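Local coordinates for annexin A8 (Homo sapiens, PDB 1W3W), which binds calcium and phospholipids as a member of the annexin family and acts as an indirect inhibitor of the thromboplastin-specific complex in blood coagulation, at residues N22-A27 against A60-A65; R96-E101 against R129-A134; V115-L120 against R157-L162; A177-D182 against L214-E219. One frame throughout, in Å; residues are numbered along the deposited sequence.

Contact 1 of 4, residues N22-A27 against A60-A65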
# COMPACT_ATOMS: atom_id res chain seq x y z
N ASN A 22 20.49 13.22 -17.62
CA ASN A 22 21.04 12.27 -18.59
C ASN A 22 21.14 10.90 -17.92
O ASN A 22 21.97 10.73 -17.03
CB ASN A 22 22.43 12.75 -19.06
CG ASN A 22 23.13 11.76 -20.00
OD1 ASN A 22 22.52 10.83 -20.54
ND2 ASN A 22 24.43 11.98 -20.21
N PRO A 23 20.32 9.93 -18.34
CA PRO A 23 20.36 8.58 -17.74
C PRO A 23 21.51 7.66 -18.17
O PRO A 23 21.69 6.60 -17.56
CB PRO A 23 19.05 7.96 -18.23
CG PRO A 23 18.82 8.61 -19.53
CD PRO A 23 19.28 10.02 -19.38
N ASP A 24 22.26 8.03 -19.21
CA ASP A 24 23.24 7.13 -19.83
C ASP A 24 24.36 6.68 -18.89
O ASP A 24 24.66 5.51 -18.84
CB ASP A 24 23.82 7.75 -21.11
CG ASP A 24 22.82 7.82 -22.26
OD1 ASP A 24 21.70 7.25 -22.17
OD2 ASP A 24 23.07 8.44 -23.30
N PRO A 25 24.99 7.59 -18.14
CA PRO A 25 26.03 7.18 -17.19
C PRO A 25 25.54 6.22 -16.12
O PRO A 25 26.24 5.28 -15.80
CB PRO A 25 26.46 8.50 -16.53
CG PRO A 25 26.02 9.58 -17.47
CD PRO A 25 24.82 9.05 -18.19
N ASP A 26 24.35 6.46 -15.58
CA ASP A 26 23.77 5.54 -14.60
C ASP A 26 23.56 4.14 -15.19
O ASP A 26 23.82 3.14 -14.54
CB ASP A 26 22.45 6.09 -14.07
CG ASP A 26 22.63 7.21 -13.05
OD1 ASP A 26 21.71 8.02 -12.88
OD2 ASP A 26 23.66 7.35 -12.35
N ALA A 27 23.06 4.08 -16.42
CA ALA A 27 22.88 2.80 -17.11
C ALA A 27 24.22 2.09 -17.23
O ALA A 27 24.33 0.90 -16.99
CB ALA A 27 22.26 3.01 -18.49
N ALA A 60 16.33 2.57 -17.40
CA ALA A 60 15.96 1.29 -18.01
C ALA A 60 15.97 1.38 -19.53
O ALA A 60 16.50 0.48 -20.21
CB ALA A 60 14.60 0.82 -17.50
N LYS A 61 15.43 2.47 -20.07
CA LYS A 61 15.39 2.66 -21.52
C LYS A 61 16.78 2.81 -22.12
O LYS A 61 17.10 2.22 -23.16
CB LYS A 61 14.53 3.87 -21.88
CG LYS A 61 14.26 3.99 -23.38
CD LYS A 61 13.09 4.94 -23.68
CE LYS A 61 13.35 5.81 -24.92
NZ LYS A 61 12.20 5.77 -25.89
N SER A 62 17.62 3.60 -21.46
CA SER A 62 19.00 3.79 -21.88
C SER A 62 19.79 2.48 -21.80
O SER A 62 20.60 2.21 -22.67
CB SER A 62 19.69 4.86 -21.03
OG SER A 62 21.08 4.92 -21.31
N PHE A 63 19.53 1.69 -20.77
CA PHE A 63 20.21 0.42 -20.56
C PHE A 63 19.90 -0.54 -21.71
O PHE A 63 20.79 -1.23 -22.19
CB PHE A 63 19.79 -0.18 -19.22
CG PHE A 63 20.55 -1.42 -18.83
CD1 PHE A 63 20.12 -2.68 -19.26
CD2 PHE A 63 21.66 -1.34 -18.00
CE1 PHE A 63 20.81 -3.83 -18.88
CE2 PHE A 63 22.35 -2.48 -17.61
CZ PHE A 63 21.93 -3.73 -18.05
N LYS A 64 18.64 -0.58 -22.15
CA LYS A 64 18.23 -1.49 -23.22
C LYS A 64 18.76 -1.04 -24.59
O LYS A 64 19.15 -1.88 -25.42
CB LYS A 64 16.72 -1.63 -23.26
CG LYS A 64 16.24 -2.86 -24.06
CD LYS A 64 14.71 -2.92 -24.17
CE LYS A 64 14.02 -2.99 -22.80
NZ LYS A 64 12.65 -3.61 -22.83
N ALA A 65 18.76 0.27 -24.83
CA ALA A 65 19.28 0.81 -26.07
C ALA A 65 20.79 0.56 -26.21
O ALA A 65 21.25 0.19 -27.30
CB ALA A 65 18.99 2.31 -26.15

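Contact 2 of 4, residues R96-E101 against R129-A134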
# COMPACT_ATOMS: atom_id res chain seq x y z
N ARG A 96 1.22 0.32 -11.93
CA ARG A 96 1.67 -0.99 -12.38
C ARG A 96 2.25 -1.80 -11.23
O ARG A 96 2.05 -3.01 -11.19
CB ARG A 96 2.68 -0.86 -13.52
CG ARG A 96 2.06 -0.27 -14.76
CD ARG A 96 2.86 -0.48 -16.04
NE ARG A 96 3.32 -1.87 -16.15
CZ ARG A 96 4.30 -2.29 -16.94
NH1 ARG A 96 4.96 -1.43 -17.72
NH2 ARG A 96 4.63 -3.57 -16.94
N TYR A 97 2.93 -1.14 -10.29
CA TYR A 97 3.47 -1.83 -9.12
C TYR A 97 2.37 -2.47 -8.28
O TYR A 97 2.43 -3.66 -7.95
CB TYR A 97 4.27 -0.87 -8.25
CG TYR A 97 4.84 -1.54 -7.02
CD1 TYR A 97 5.53 -2.75 -7.12
CD2 TYR A 97 4.71 -0.96 -5.77
CE1 TYR A 97 6.06 -3.36 -5.99
CE2 TYR A 97 5.25 -1.56 -4.64
CZ TYR A 97 5.91 -2.76 -4.76
OH TYR A 97 6.44 -3.36 -3.63
N GLU A 98 1.36 -1.68 -7.93
CA GLU A 98 0.23 -2.16 -7.14
C GLU A 98 -0.55 -3.27 -7.87
O GLU A 98 -0.98 -4.25 -7.25
CB GLU A 98 -0.72 -1.01 -6.76
CG GLU A 98 -0.16 -0.12 -5.66
CD GLU A 98 0.61 1.08 -6.20
OE1 GLU A 98 0.74 2.05 -5.45
OE2 GLU A 98 1.07 1.07 -7.36
N ALA A 99 -0.71 -3.13 -9.18
CA ALA A 99 -1.33 -4.17 -10.00
C ALA A 99 -0.57 -5.49 -9.90
O ALA A 99 -1.18 -6.55 -9.81
CB ALA A 99 -1.43 -3.73 -11.43
N LYS A 100 0.76 -5.43 -9.92
CA LYS A 100 1.59 -6.61 -9.76
C LYS A 100 1.40 -7.23 -8.38
O LYS A 100 1.24 -8.44 -8.26
CB LYS A 100 3.06 -6.30 -10.01
CG LYS A 100 4.02 -7.51 -9.84
CD LYS A 100 5.15 -7.19 -8.87
CE LYS A 100 6.30 -8.21 -8.97
NZ LYS A 100 5.85 -9.60 -8.73
N GLU A 101 1.42 -6.40 -7.33
CA GLU A 101 1.20 -6.88 -5.98
C GLU A 101 -0.17 -7.56 -5.82
O GLU A 101 -0.27 -8.59 -5.16
CB GLU A 101 1.35 -5.74 -4.97
CG GLU A 101 2.78 -5.26 -4.82
CD GLU A 101 3.67 -6.28 -4.14
OE1 GLU A 101 4.70 -6.64 -4.73
OE2 GLU A 101 3.35 -6.71 -3.02
N ARG A 129 -8.37 3.73 -10.25
CA ARG A 129 -8.71 3.68 -11.66
C ARG A 129 -7.48 3.35 -12.49
O ARG A 129 -7.56 2.57 -13.42
CB ARG A 129 -9.31 5.02 -12.14
CG ARG A 129 -9.69 5.02 -13.64
CD ARG A 129 -9.52 6.35 -14.37
NE ARG A 129 -9.55 7.50 -13.47
CZ ARG A 129 -10.64 7.96 -12.85
NH1 ARG A 129 -11.82 7.39 -13.04
NH2 ARG A 129 -10.54 9.01 -12.05
N GLU A 130 -6.34 3.94 -12.13
CA GLU A 130 -5.07 3.68 -12.81
C GLU A 130 -4.56 2.28 -12.54
O GLU A 130 -4.03 1.63 -13.42
CB GLU A 130 -4.00 4.70 -12.36
CG GLU A 130 -4.28 6.13 -12.77
CD GLU A 130 -4.41 6.28 -14.28
OE1 GLU A 130 -5.35 6.97 -14.73
OE2 GLU A 130 -3.58 5.70 -15.02
N ILE A 131 -4.73 1.81 -11.31
CA ILE A 131 -4.32 0.46 -10.96
C ILE A 131 -5.16 -0.58 -11.73
O ILE A 131 -4.63 -1.56 -12.24
CB ILE A 131 -4.40 0.26 -9.43
CG1 ILE A 131 -3.28 1.05 -8.75
CG2 ILE A 131 -4.31 -1.21 -9.08
CD1 ILE A 131 -3.46 1.28 -7.27
N MET A 132 -6.46 -0.33 -11.82
CA MET A 132 -7.36 -1.21 -12.57
C MET A 132 -7.00 -1.31 -14.04
O MET A 132 -7.05 -2.39 -14.63
CB MET A 132 -8.80 -0.71 -12.44
CG MET A 132 -9.43 -1.14 -11.14
SD MET A 132 -11.09 -0.49 -10.97
CE MET A 132 -11.97 -1.87 -10.75
N LYS A 133 -6.63 -0.19 -14.64
CA LYS A 133 -6.23 -0.16 -16.04
C LYS A 133 -4.93 -0.92 -16.23
O LYS A 133 -4.80 -1.70 -17.17
CB LYS A 133 -6.07 1.29 -16.52
CG LYS A 133 -5.46 1.43 -17.91
CD LYS A 133 -6.00 2.65 -18.67
CE LYS A 133 -5.44 3.97 -18.13
NZ LYS A 133 -5.16 4.95 -19.24
N ALA A 134 -3.97 -0.70 -15.34
CA ALA A 134 -2.68 -1.39 -15.40
C ALA A 134 -2.85 -2.90 -15.25
O ALA A 134 -2.20 -3.66 -15.96
CB ALA A 134 -1.73 -0.86 -14.32

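Contact 3 of 4, residues V115-L120 against R157-L162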
# COMPACT_ATOMS: atom_id res chain seq x y z
N VAL A 115 -3.00 -7.98 1.62
CA VAL A 115 -2.42 -7.16 0.56
C VAL A 115 -3.53 -6.43 -0.17
O VAL A 115 -3.44 -5.22 -0.42
CB VAL A 115 -1.59 -8.01 -0.45
CG1 VAL A 115 -1.13 -7.16 -1.64
CG2 VAL A 115 -0.39 -8.62 0.23
N ILE A 116 -4.59 -7.16 -0.49
CA ILE A 116 -5.70 -6.61 -1.25
C ILE A 116 -6.44 -5.53 -0.46
O ILE A 116 -6.76 -4.48 -1.00
CB ILE A 116 -6.70 -7.73 -1.70
CG1 ILE A 116 -5.97 -8.83 -2.48
CG2 ILE A 116 -7.81 -7.11 -2.57
CD1 ILE A 116 -6.82 -10.11 -2.75
N ILE A 117 -6.68 -5.79 0.82
CA ILE A 117 -7.33 -4.82 1.72
C ILE A 117 -6.54 -3.50 1.79
O ILE A 117 -7.11 -2.41 1.65
CB ILE A 117 -7.46 -5.44 3.14
CG1 ILE A 117 -8.55 -6.53 3.14
CG2 ILE A 117 -7.75 -4.37 4.19
CD1 ILE A 117 -8.46 -7.53 4.28
N GLU A 118 -5.24 -3.62 2.03
CA GLU A 118 -4.35 -2.47 2.18
C GLU A 118 -4.41 -1.58 0.97
O GLU A 118 -4.59 -0.37 1.09
CB GLU A 118 -2.91 -2.96 2.43
CG GLU A 118 -1.83 -1.90 2.34
CD GLU A 118 -0.46 -2.53 2.12
OE1 GLU A 118 0.04 -3.20 3.04
OE2 GLU A 118 0.11 -2.36 1.03
N ILE A 119 -4.25 -2.16 -0.21
CA ILE A 119 -4.20 -1.36 -1.41
C ILE A 119 -5.57 -0.74 -1.72
O ILE A 119 -5.66 0.47 -1.98
CB ILE A 119 -3.67 -2.16 -2.60
CG1 ILE A 119 -2.22 -2.56 -2.32
CG2 ILE A 119 -3.74 -1.33 -3.86
CD1 ILE A 119 -1.62 -3.44 -3.37
N LEU A 120 -6.62 -1.54 -1.67
CA LEU A 120 -7.95 -1.03 -2.03
C LEU A 120 -8.47 0.04 -1.06
O LEU A 120 -9.16 0.98 -1.47
CB LEU A 120 -8.97 -2.17 -2.19
CG LEU A 120 -9.05 -2.77 -3.61
CD1 LEU A 120 -7.70 -3.18 -4.14
CD2 LEU A 120 -10.02 -3.95 -3.67
N ARG A 157 -17.80 -8.43 -0.81
CA ARG A 157 -18.68 -7.29 -1.00
C ARG A 157 -17.99 -5.96 -0.73
O ARG A 157 -18.13 -5.03 -1.51
CB ARG A 157 -19.92 -7.43 -0.10
CG ARG A 157 -20.80 -8.66 -0.44
CD ARG A 157 -21.79 -8.43 -1.57
NE ARG A 157 -23.16 -8.71 -1.14
CZ ARG A 157 -24.18 -9.03 -1.95
NH1 ARG A 157 -24.02 -9.13 -3.27
NH2 ARG A 157 -25.38 -9.26 -1.42
N ILE A 158 -17.26 -5.84 0.38
CA ILE A 158 -16.58 -4.57 0.67
C ILE A 158 -15.45 -4.27 -0.33
O ILE A 158 -15.27 -3.13 -0.74
CB ILE A 158 -16.08 -4.47 2.14
CG1 ILE A 158 -15.69 -3.03 2.46
CG2 ILE A 158 -14.91 -5.41 2.41
CD1 ILE A 158 -15.36 -2.81 3.92
N LEU A 159 -14.71 -5.29 -0.75
CA LEU A 159 -13.60 -5.10 -1.68
C LEU A 159 -14.12 -4.64 -3.04
O LEU A 159 -13.60 -3.69 -3.62
CB LEU A 159 -12.77 -6.37 -1.81
CG LEU A 159 -12.03 -6.81 -0.54
CD1 LEU A 159 -11.30 -8.09 -0.78
CD2 LEU A 159 -11.08 -5.73 -0.03
N VAL A 160 -15.15 -5.31 -3.54
CA VAL A 160 -15.79 -4.91 -4.78
C VAL A 160 -16.36 -3.49 -4.70
O VAL A 160 -16.25 -2.71 -5.65
CB VAL A 160 -16.88 -5.95 -5.19
CG1 VAL A 160 -17.94 -5.33 -6.08
CG2 VAL A 160 -16.21 -7.11 -5.89
N CYS A 161 -16.96 -3.15 -3.57
CA CYS A 161 -17.49 -1.81 -3.36
C CYS A 161 -16.40 -0.74 -3.40
O CYS A 161 -16.60 0.33 -3.96
CB CYS A 161 -18.25 -1.74 -2.05
SG CYS A 161 -19.10 -0.16 -1.80
N LEU A 162 -15.23 -1.03 -2.82
CA LEU A 162 -14.12 -0.06 -2.82
C LEU A 162 -13.64 0.26 -4.24
O LEU A 162 -13.15 1.36 -4.49
CB LEU A 162 -12.96 -0.55 -1.94
CG LEU A 162 -13.25 -0.52 -0.43
CD1 LEU A 162 -12.15 -1.22 0.35
CD2 LEU A 162 -13.42 0.88 0.07

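Contact 4 of 4, residues A177-D182 against L214-E219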
# COMPACT_ATOMS: atom_id res chain seq x y z
N ALA A 177 -28.02 16.06 8.00
CA ALA A 177 -29.13 15.13 8.18
C ALA A 177 -28.73 13.71 7.79
O ALA A 177 -29.09 12.74 8.45
CB ALA A 177 -30.36 15.57 7.38
N LEU A 178 -27.99 13.59 6.70
CA LEU A 178 -27.59 12.29 6.20
C LEU A 178 -26.51 11.69 7.10
O LEU A 178 -26.50 10.49 7.34
CB LEU A 178 -27.13 12.38 4.75
CG LEU A 178 -26.70 11.08 4.07
CD1 LEU A 178 -27.89 10.17 3.83
CD2 LEU A 178 -26.00 11.38 2.75
N ALA A 179 -25.62 12.53 7.61
CA ALA A 179 -24.57 12.08 8.52
C ALA A 179 -25.19 11.49 9.78
O ALA A 179 -24.76 10.44 10.26
CB ALA A 179 -23.63 13.24 8.88
N LEU A 180 -26.21 12.16 10.31
CA LEU A 180 -26.92 11.67 11.49
C LEU A 180 -27.66 10.37 11.21
O LEU A 180 -27.63 9.45 12.03
CB LEU A 180 -27.90 12.73 12.03
CG LEU A 180 -28.57 12.38 13.36
CD1 LEU A 180 -27.54 12.24 14.48
CD2 LEU A 180 -29.63 13.41 13.74
N GLN A 181 -28.31 10.29 10.05
CA GLN A 181 -28.99 9.06 9.65
C GLN A 181 -28.00 7.90 9.46
O GLN A 181 -28.29 6.78 9.87
CB GLN A 181 -29.80 9.26 8.36
CG GLN A 181 -30.77 8.10 8.09
CD GLN A 181 -31.73 7.82 9.28
OE1 GLN A 181 -32.45 8.73 9.72
NE2 GLN A 181 -31.73 6.58 9.80
N ASP A 182 -26.86 8.16 8.84
CA ASP A 182 -25.83 7.15 8.71
C ASP A 182 -25.36 6.66 10.08
O ASP A 182 -25.21 5.46 10.27
CB ASP A 182 -24.64 7.69 7.91
CG ASP A 182 -24.90 7.71 6.43
OD1 ASP A 182 -24.06 8.30 5.71
OD2 ASP A 182 -25.91 7.18 5.89
N LEU A 214 -16.00 11.20 8.58
CA LEU A 214 -15.48 11.77 9.83
C LEU A 214 -16.59 12.33 10.68
O LEU A 214 -16.57 12.19 11.92
CB LEU A 214 -14.43 12.84 9.55
CG LEU A 214 -13.11 12.25 9.06
CD1 LEU A 214 -12.22 13.32 8.44
CD2 LEU A 214 -12.40 11.56 10.21
N ARG A 215 -17.55 12.98 10.04
CA ARG A 215 -18.71 13.49 10.77
C ARG A 215 -19.60 12.34 11.27
O ARG A 215 -20.15 12.42 12.35
CB ARG A 215 -19.50 14.47 9.90
CG ARG A 215 -20.71 15.08 10.59
CD ARG A 215 -20.36 16.10 11.65
NE ARG A 215 -21.44 17.07 11.79
CZ ARG A 215 -21.60 18.16 11.03
NH1 ARG A 215 -20.74 18.46 10.05
NH2 ARG A 215 -22.63 18.97 11.25
N VAL A 216 -19.75 11.28 10.47
CA VAL A 216 -20.51 10.13 10.89
C VAL A 216 -19.88 9.52 12.15
O VAL A 216 -20.60 9.16 13.07
CB VAL A 216 -20.64 9.06 9.77
CG1 VAL A 216 -21.22 7.77 10.31
CG2 VAL A 216 -21.50 9.57 8.63
N PHE A 217 -18.55 9.43 12.20
CA PHE A 217 -17.87 8.82 13.34
C PHE A 217 -18.09 9.65 14.60
O PHE A 217 -18.30 9.09 15.67
CB PHE A 217 -16.37 8.65 13.11
CG PHE A 217 -16.01 7.76 11.97
CD1 PHE A 217 -16.92 6.86 11.42
CD2 PHE A 217 -14.74 7.82 11.44
CE1 PHE A 217 -16.56 6.04 10.38
CE2 PHE A 217 -14.39 7.00 10.39
CZ PHE A 217 -15.30 6.14 9.85
N GLU A 218 -18.04 10.97 14.46
CA GLU A 218 -18.34 11.87 15.57
C GLU A 218 -19.76 11.66 16.10
O GLU A 218 -19.95 11.52 17.31
CB GLU A 218 -18.23 13.33 15.13
CG GLU A 218 -16.84 13.88 14.97
CD GLU A 218 -16.88 15.36 14.59
OE1 GLU A 218 -17.22 16.19 15.46
OE2 GLU A 218 -16.62 15.68 13.41
N GLU A 219 -20.75 11.67 15.20
CA GLU A 219 -22.15 11.49 15.58
C GLU A 219 -22.40 10.11 16.19
O GLU A 219 -23.18 9.98 17.15
CB GLU A 219 -23.09 11.68 14.37
CG GLU A 219 -23.13 13.10 13.82
CD GLU A 219 -23.54 14.12 14.87
OE1 GLU A 219 -22.83 15.12 15.01
OE2 GLU A 219 -24.56 13.91 15.56

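Contact 1 of 4, residues N22-A27 against A60-A65
Ser62 reaches from helix 53-67 across the first turn of helix 24-34, its hydroxymethyl group lying against Asp24 and Ala27. With OG anti to the backbone N (chi1 172°), the hydroxyl donates a short hydrogen bond to Asp24 OD1, Ser62 OG to Asp24 OD1 being 2.6 Å. It meets that oxygen from above the carboxylate plane, 32° out of it. On the same hydroxyl, Gln66 NE2 makes a second hydrogen bond from one turn further along helix 53-67. Ala27 CB lies 3.6 Å from Ser62 OG, and the same methyl is 4.1 Å from Phe63 CB, so a methyl group packs beside the polar pair. The Phe63 ring turns its edge to the other helix, with Ala27 O lying near the ring plane, 3.6 Å from Phe63 CD2. At the start of the segment Asn22 OD1 caps the incoming turn: it accepts from Asp24 N at 3.1 Å along a nearly straight N-H (163°), which arrives from well above the plane of the Asn22 amide. Pro23 then lays CG 4.1 Å from Ser62 CB. An alanine in place of Ser62 would lose the bonds to Asp24 and Gln66 and would probably leave the Asp24 carboxylate less firmly held. Both helices belong to the first annexin repeat, whose first and third helices meet here. Beyond them, Phe63 packs edge-to-face on Phe67 and touches Leu71 and Thr74 of helix 71-78, while Asp26 leads off to a salt bridge with Arg51 in the connection between helices 41-48 and 53-67.

Contact 2 of 4, residues R96-E101 against R129-A134
Ile131 lays its CD1 methyl across the base of the Glu98 side chain, 3.6 Å from Glu98 CB, the two chains crossing at about a right angle. Beside this pair Ala99 fits close to the opposing backbone, its CB 4.0 Å from Ile131 O and 4.1 Å from Ala134 CB. Arg96 adds its aliphatic stem at the border, CG standing 3.9 Å from Ala134 CB. The small alanines let the axes of segments 96-101 and 129-134 approach to 8.0 Å, crossing at -64°. A second shell sets the charged ends. Glu98 bends at chi2 (92°), so that its carboxylate turns back to accept from Tyr95 N through OE2 and to pair with Arg123 through OE1; Arg96 NE forms a salt bridge with Asp138, further along helix 125-139. An alanine at Ile131 would remove the CG1, CG2 and CD1 carbons and would probably loosen the packing over Glu98 and Ala99. These are the first and third helices of the second annexin repeat. On another side, helix 96-107 meets helix 273-283, where Tyr97 touches Ile277 and Val281 and Glu101 bridges to Arg278; Ile131 CD1 also touches Ile119 of helix 113-122.

Contact 3 of 4, residues V115-L120 against R157-L162
No aromatic ring enters this interface; the flat groups met here are peptide carbonyls, with Leu120 CD2 set 3.6 Å from Leu159 O and Leu162 CB 4.1 Å from Leu120 O. The rest is branched aliphatic packing inside the helical bundle of the second annexin repeat, between its second and fifth helices. The short segments run roughly in the same direction, at 33°, with axes 10.4 Å apart, a spacing filled by leucine and isoleucine side chains. Leu159 is the central piece. Its CG lies anti to the carbonyl carbon (chi1 -65°), which sends the fork of its two methyls across to helix 113-122. Ile116 crosses it at about a right angle, and Ile117 meets it obliquely from the next position in the helix. Leu120 also crosses Leu159 at about a right angle, its CD2 4.1 Å from Leu159 CB, and on its other flank Leu120 CB meets Leu162 CD1 at 4.2 Å. All five of these residues are buried. Ile147 of helix 143-150 touches Ile116, Leu120 and Leu159 together, and Leu102 of helix 96-107 adds to the packing on Leu120. The outer side of helix 153-163 faces the third repeat, with Ile158 on Ile202 and Cys161 joined to Cys206 by a disulfide. From helix 113-122, Glu118 points instead to the fourth repeat and pairs with Arg261 and Arg278. The two methyls of Leu159 part: CD1 lies 4.0 Å from Ile116 CG2, while CD2 lies 4.1 Å from Ile117 CG1 and also touches Leu120 CD2.

Contact 4 of 4, residues A177-D182 against L214-E219
Helices 176-191 and 210-224 cross here at -55°, the axes of their short segments 8.4 Å apart. The backbones come close at Ala179, whose CA is 5.1 Å from Val216 CA, a small residue permitting the approach. Val216 fills the crossing point. Its CG2, anti to the carbonyl carbon, sits 3.7 Å from Ala179 O and also 3.7 Å from Asp182 CB, with the Asp182 side chain passing obliquely. Arg215 keeps its CG 3.9 Å from Ala179 CB before the chain bends at chi2 (72°). Toward solvent, Leu180 and Glu219 cross at about a right angle, and Leu180 CD1 rests 3.6 Å from Glu219 OE2, a methyl against a carboxylate oxygen. The buried Asp182 carboxylate is held elsewhere: OD1 takes both a salt bridge from Arg208 NE and a hydrogen bond from His212 NE2, two donors that would probably favour the charged form. That grip ties helix 176-191 to the start of helix 210-224 and the turn before it. Such an oblique crossing of the first and third helices is characteristic of the annexin repeat, here the third, in which the third helix lies across the bundle of the other four.

In the fold
Contacts 1, 2 and 4 join the same elements, the first and third helices, in repeats 1, 2 and 3, whereas contact 3 joins the second and fifth helices of repeat 2. Contacts 2 and 3 lie about 11 Å from the chain centre and are buried; contacts 1 and 4 lie about 29 and 28 Å out, contact 1 still largely buried and contact 4 only partly, with an exposed leucine at its border. Chemistry follows the helix pair only in part: contact 1 alone has a hydrogen bond between its segments, contacts 2 and 4 pack around alanines, with acidic groups bonded beyond them, and the touching side chains of contact 3 are all aliphatic. Only contacts 2 and 3 touch.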